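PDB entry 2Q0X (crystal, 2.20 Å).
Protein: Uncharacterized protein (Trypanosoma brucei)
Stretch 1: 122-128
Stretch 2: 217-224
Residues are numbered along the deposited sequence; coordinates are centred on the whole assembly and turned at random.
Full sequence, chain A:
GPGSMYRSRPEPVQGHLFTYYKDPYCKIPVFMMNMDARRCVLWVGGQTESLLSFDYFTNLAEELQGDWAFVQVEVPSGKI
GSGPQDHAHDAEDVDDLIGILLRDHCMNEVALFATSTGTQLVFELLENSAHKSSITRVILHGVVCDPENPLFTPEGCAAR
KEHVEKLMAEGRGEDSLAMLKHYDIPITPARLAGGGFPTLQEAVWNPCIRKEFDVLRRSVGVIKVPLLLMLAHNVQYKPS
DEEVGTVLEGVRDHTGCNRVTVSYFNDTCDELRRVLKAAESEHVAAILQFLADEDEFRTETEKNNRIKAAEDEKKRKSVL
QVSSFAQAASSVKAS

Stretch 1 (122-128) VFELLEN
Stretch 2 217-224: RRSVGVIK

How do the two backbones lie against each other? Stretch 1 is the continuation of a helix begun earlier in the chain, with phi/psi near -65/-42 at F123 and flattening to -122/1 at N128; L126 N bonds to V122 O at 2.8 Å and E127 N to F123 O at 3.3 Å. Stretch 2 leaves R218 (-78/-21), bends sharply at S219 (-105/-94), makes a 3-10 segment over V220, G221 and V222 (-63/-25, -59/-29, -78/-14), and extends at I223 (-87/114). Two backbone bonds hold this turn, V222 N to S219 O at 3.2 Å and I223 N to V220 O at 3.1 Å. Register is set by CA pairs: F123 CA to S219 CA 6.0 Å, L126 CA to I223 CA 6.2 Å, and E127 CA to V222 CA 5.7 Å. The surface buried between the stretches, both sides summed, is 347 Å².

What does F123 do at the start of the contact? V122 (chi1 t) barely takes part, but F123, the residue of stretch 1 most covered by stretch 2, leaves the helix sideways and, with chi1 m and chi2 -70°, carries its ring into the turn. S219 (chi1 p) lays its CB over one face, 4.2 Å from the ring centroid and 22° off the normal, a CH-pi contact, while F123 CD1 comes within 3.2 Å of S219 O. V222 CG2 sits at the ring edge, 4.2 Å from F123 CD1. Approaching obliquely, I223 CD1 is 3.7 Å from F123 CE1, and V220 CG1 lies 4.3 Å from the same F123 CE1, although the CB of V220 points away.

How does L126 follow, after E124 and L125 have turned elsewhere? One helical turn beyond F123, L126 points toward stretch 2 with chi1 m and chi2 p. Its CD2 packs tightly on I223 CG1 at 3.3 Å, and L126 CB meets V222 CG2 at 4.0 Å. I223 (chi1 m, chi2 t) starts out sideways, but its end comes nearer, so it touches both F123 and L126. V222 (chi1 m) points toward the helix and also reaches its backbone, with V222 CG2 3.7 Å from F123 O.

What closes the contact at E127? This side chain leaves sideways, with chi1 p, chi2 t and chi3 -145°; its CB rests 4.0 Å from V222 CG1. Its carboxylate is linked to stretch 2 through water 1, whose oxygen lies 2.8 Å from E127 OE2 and 2.7 Å from R218 O, within hydrogen-bonding reach of both; E127 OE2 and R218 O are themselves 4.4 Å apart. No direct hydrogen bond joins the stretches, so apart from this water the contact rests on packing. N128 (chi1 m) stays within its own helix, its ND2 donating weakly to E124 OE2 at 2.8 Å and to E127 OE1 at 3.3 Å. K224 likewise turns back on its own stretch, K224 NZ donating to G221 O at 2.9 Å.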

ATOM      1  N   VAL A 122       6.161   3.627 -16.960  1.00 26.99           N
ATOM      2  CA  VAL A 122       6.426   4.858 -17.659  1.00 27.55           C
ATOM      3  C   VAL A 122       6.546   4.613 -19.164  1.00 28.04           C
ATOM      4  O   VAL A 122       6.013   5.401 -19.938  1.00 27.72           O
ATOM      5  CB  VAL A 122       7.658   5.598 -17.080  1.00 27.72           C
ATOM      6  CG1 VAL A 122       8.097   6.771 -17.989  1.00 26.79           C
ATOM      7  CG2 VAL A 122       7.352   6.100 -15.670  1.00 27.43           C
ATOM      8  N   PHE A 123       7.209   3.523 -19.577  1.00 28.40           N
ATOM      9  CA  PHE A 123       7.383   3.247 -21.003  1.00 28.85           C
ATOM     10  C   PHE A 123       6.041   2.965 -21.663  1.00 29.76           C
ATOM     11  O   PHE A 123       5.758   3.470 -22.760  1.00 29.72           O
ATOM     12  CB  PHE A 123       8.379   2.104 -21.263  1.00 28.56           C
ATOM     13  CG  PHE A 123       9.816   2.478 -20.976  1.00 28.36           C
ATOM     14  CD1 PHE A 123      10.486   3.374 -21.798  1.00 26.93           C
ATOM     15  CD2 PHE A 123      10.490   1.953 -19.869  1.00 27.36           C
ATOM     16  CE1 PHE A 123      11.801   3.728 -21.543  1.00 27.20           C
ATOM     17  CE2 PHE A 123      11.805   2.306 -19.612  1.00 27.46           C
ATOM     18  CZ  PHE A 123      12.462   3.189 -20.449  1.00 27.69           C
ATOM     19  N   GLU A 124       5.215   2.187 -20.964  1.00 30.68           N
ATOM     20  CA  GLU A 124       3.841   1.897 -21.367  1.00 31.34           C
ATOM     21  C   GLU A 124       2.972   3.157 -21.428  1.00 31.90           C
ATOM     22  O   GLU A 124       2.233   3.371 -22.400  1.00 31.85           O
ATOM     23  CB  GLU A 124       3.251   0.880 -20.391  1.00 31.46           C
ATOM     24  CG  GLU A 124       1.895   0.366 -20.749  1.00 32.43           C
ATOM     25  CD  GLU A 124       1.862  -0.377 -22.066  1.00 33.82           C
ATOM     26  OE1 GLU A 124       2.882  -1.026 -22.442  1.00 34.65           O
ATOM     27  OE2 GLU A 124       0.796  -0.312 -22.716  1.00 35.04           O
ATOM     28  N   LEU A 125       3.081   3.996 -20.400  1.00 32.59           N
ATOM     29  CA  LEU A 125       2.397   5.291 -20.366  1.00 33.25           C
ATOM     30  C   LEU A 125       2.760   6.146 -21.563  1.00 33.42           C
ATOM     31  O   LEU A 125       1.889   6.600 -22.267  1.00 33.56           O
ATOM     32  CB  LEU A 125       2.731   6.091 -19.090  1.00 33.37           C
ATOM     33  CG  LEU A 125       1.723   6.053 -17.935  1.00 33.72           C
ATOM     34  CD1 LEU A 125       2.234   6.843 -16.714  1.00 32.83           C
ATOM     35  CD2 LEU A 125       0.416   6.588 -18.391  1.00 33.19           C
ATOM     36  N   LEU A 126       4.054   6.374 -21.751  1.00 33.99           N
ATOM     37  CA  LEU A 126       4.568   7.269 -22.788  1.00 34.50           C
ATOM     38  C   LEU A 126       4.175   6.884 -24.224  1.00 34.72           C
ATOM     39  O   LEU A 126       4.068   7.754 -25.079  1.00 34.78           O
ATOM     40  CB  LEU A 126       6.091   7.408 -22.672  1.00 34.79           C
ATOM     41  CG  LEU A 126       6.553   8.542 -21.746  1.00 35.60           C
ATOM     42  CD1 LEU A 126       5.858   8.513 -20.431  1.00 35.79           C
ATOM     43  CD2 LEU A 126       8.018   8.447 -21.512  1.00 36.35           C
ATOM     44  N   GLU A 127       3.933   5.600 -24.479  1.00 34.92           N
ATOM     45  CA  GLU A 127       3.459   5.171 -25.774  1.00 35.32           C
ATOM     46  C   GLU A 127       1.937   5.255 -25.920  1.00 34.25           C
ATOM     47  O   GLU A 127       1.456   5.443 -27.028  1.00 34.17           O
ATOM     48  CB  GLU A 127       3.995   3.781 -26.147  1.00 35.65           C
ATOM     49  CG  GLU A 127       3.442   2.584 -25.373  1.00 37.43           C
ATOM     50  CD  GLU A 127       3.836   1.228 -26.013  1.00 37.83           C
ATOM     51  OE1 GLU A 127       3.009   0.260 -25.972  1.00 40.35           O
ATOM     52  OE2 GLU A 127       4.974   1.139 -26.556  1.00 41.42           O
ATOM     53  N   ASN A 128       1.187   5.162 -24.819  1.00 33.21           N
ATOM     54  CA  ASN A 128      -0.281   5.098 -24.877  1.00 32.27           C
ATOM     55  C   ASN A 128      -1.058   6.198 -24.122  1.00 31.12           C
ATOM     56  O   ASN A 128      -2.291   6.169 -24.112  1.00 30.91           O
ATOM     57  CB  ASN A 128      -0.753   3.731 -24.350  1.00 32.53           C
ATOM     58  CG  ASN A 128      -0.376   2.576 -25.275  1.00 33.38           C
ATOM     59  OD1 ASN A 128      -0.638   2.608 -26.480  1.00 33.74           O
ATOM     60  ND2 ASN A 128       0.254   1.549 -24.706  1.00 34.19           N
ATOM     61  N   ARG A 217      13.976   1.122 -29.533  1.00 36.15           N
ATOM     62  CA  ARG A 217      12.885   1.876 -30.162  1.00 36.53           C
ATOM     63  C   ARG A 217      11.615   1.730 -29.368  1.00 36.27           C
ATOM     64  O   ARG A 217      10.820   2.650 -29.309  1.00 36.34           O
ATOM     65  CB  ARG A 217      12.600   1.395 -31.602  1.00 36.95           C
ATOM     66  CG  ARG A 217      13.739   1.541 -32.564  1.00 38.20           C
ATOM     67  CD  ARG A 217      14.210   3.007 -32.699  1.00 39.94           C
ATOM     68  NE  ARG A 217      15.172   3.123 -33.804  1.00 40.52           N
ATOM     69  CZ  ARG A 217      15.848   4.227 -34.122  1.00 40.53           C
ATOM     70  NH1 ARG A 217      15.671   5.370 -33.482  1.00 40.64           N
ATOM     71  NH2 ARG A 217      16.688   4.171 -35.130  1.00 41.42           N
ATOM     72  N   ARG A 218      11.422   0.548 -28.798  1.00 36.27           N
ATOM     73  CA  ARG A 218      10.257   0.237 -27.984  1.00 36.63           C
ATOM     74  C   ARG A 218      10.319   0.813 -26.568  1.00 35.65           C
ATOM     75  O   ARG A 218       9.290   0.943 -25.916  1.00 36.01           O
ATOM     76  CB  ARG A 218      10.079  -1.277 -27.915  1.00 36.85           C
ATOM     77  CG  ARG A 218       9.672  -1.917 -29.252  1.00 37.87           C
ATOM     78  CD  ARG A 218       9.842  -3.430 -29.212  1.00 39.02           C
ATOM     79  NE  ARG A 218      11.042  -3.911 -29.928  1.00 41.94           N
ATOM     80  CZ  ARG A 218      11.406  -5.197 -30.018  1.00 42.97           C
ATOM     81  NH1 ARG A 218      10.678  -6.149 -29.429  1.00 44.29           N
ATOM     82  NH2 ARG A 218      12.508  -5.545 -30.689  1.00 42.49           N
ATOM     83  N   SER A 219      11.521   1.129 -26.092  1.00 34.80           N
ATOM     84  CA  SER A 219      11.739   1.686 -24.759  1.00 33.98           C
ATOM     85  C   SER A 219      12.051   3.185 -24.844  1.00 33.86           C
ATOM     86  O   SER A 219      11.135   3.989 -24.903  1.00 33.75           O
ATOM     87  CB  SER A 219      12.841   0.898 -24.000  1.00 34.02           C
ATOM     88  OG  SER A 219      14.129   1.019 -24.585  1.00 32.13           O
ATOM     89  N   VAL A 220      13.327   3.573 -24.874  1.00 33.66           N
ATOM     90  CA  VAL A 220      13.679   5.004 -24.917  1.00 33.66           C
ATOM     91  C   VAL A 220      13.172   5.739 -26.191  1.00 33.82           C
ATOM     92  O   VAL A 220      12.943   6.957 -26.175  1.00 33.66           O
ATOM     93  CB  VAL A 220      15.197   5.242 -24.686  1.00 33.75           C
ATOM     94  CG1 VAL A 220      15.586   4.792 -23.258  1.00 33.40           C
ATOM     95  CG2 VAL A 220      16.056   4.539 -25.752  1.00 32.35           C
ATOM     96  N   GLY A 221      12.974   4.988 -27.272  1.00 33.87           N
ATOM     97  CA  GLY A 221      12.408   5.541 -28.508  1.00 33.81           C
ATOM     98  C   GLY A 221      11.022   6.151 -28.370  1.00 33.84           C
ATOM     99  O   GLY A 221      10.708   7.074 -29.100  1.00 33.71           O
ATOM    100  N   VAL A 222      10.198   5.654 -27.427  1.00 34.04           N
ATOM    101  CA  VAL A 222       8.859   6.203 -27.202  1.00 33.95           C
ATOM    102  C   VAL A 222       8.866   7.505 -26.405  1.00 34.11           C
ATOM    103  O   VAL A 222       7.854   8.186 -26.338  1.00 34.52           O
ATOM    104  CB  VAL A 222       7.903   5.204 -26.515  1.00 33.97           C
ATOM    105  CG1 VAL A 222       7.826   3.870 -27.310  1.00 33.92           C
ATOM    106  CG2 VAL A 222       8.296   4.985 -25.027  1.00 33.87           C
ATOM    107  N   ILE A 223       9.987   7.834 -25.778  1.00 34.44           N
ATOM    108  CA  ILE A 223      10.124   9.022 -24.941  1.00 34.45           C
ATOM    109  C   ILE A 223      10.505  10.178 -25.853  1.00 34.42           C
ATOM    110  O   ILE A 223      11.588  10.180 -26.446  1.00 34.34           O
ATOM    111  CB  ILE A 223      11.221   8.815 -23.842  1.00 34.76           C
ATOM    112  CG1 ILE A 223      10.885   7.613 -22.937  1.00 34.99           C
ATOM    113  CG2 ILE A 223      11.399  10.048 -22.977  1.00 33.96           C
ATOM    114  CD1 ILE A 223      11.870   7.441 -21.800  1.00 35.14           C
ATOM    115  N   LYS A 224       9.607  11.152 -25.971  1.00 34.26           N
ATOM    116  CA  LYS A 224       9.749  12.237 -26.944  1.00 34.38           C
ATOM    117  C   LYS A 224      10.076  13.568 -26.282  1.00 33.78           C
ATOM    118  O   LYS A 224      10.040  14.622 -26.927  1.00 33.71           O
ATOM    119  CB  LYS A 224       8.455  12.410 -27.738  1.00 34.78           C
ATOM    120  CG  LYS A 224       7.869  11.122 -28.314  1.00 35.83           C
ATOM    121  CD  LYS A 224       8.803  10.480 -29.281  1.00 37.22           C
ATOM    122  CE  LYS A 224       8.050   9.565 -30.252  1.00 38.27           C
ATOM    123  NZ  LYS A 224       9.012   8.594 -30.861  1.00 39.20           N
TER
HETATM  124  O   HOH W   1       6.948   0.923 -24.549  1.00 49.19           O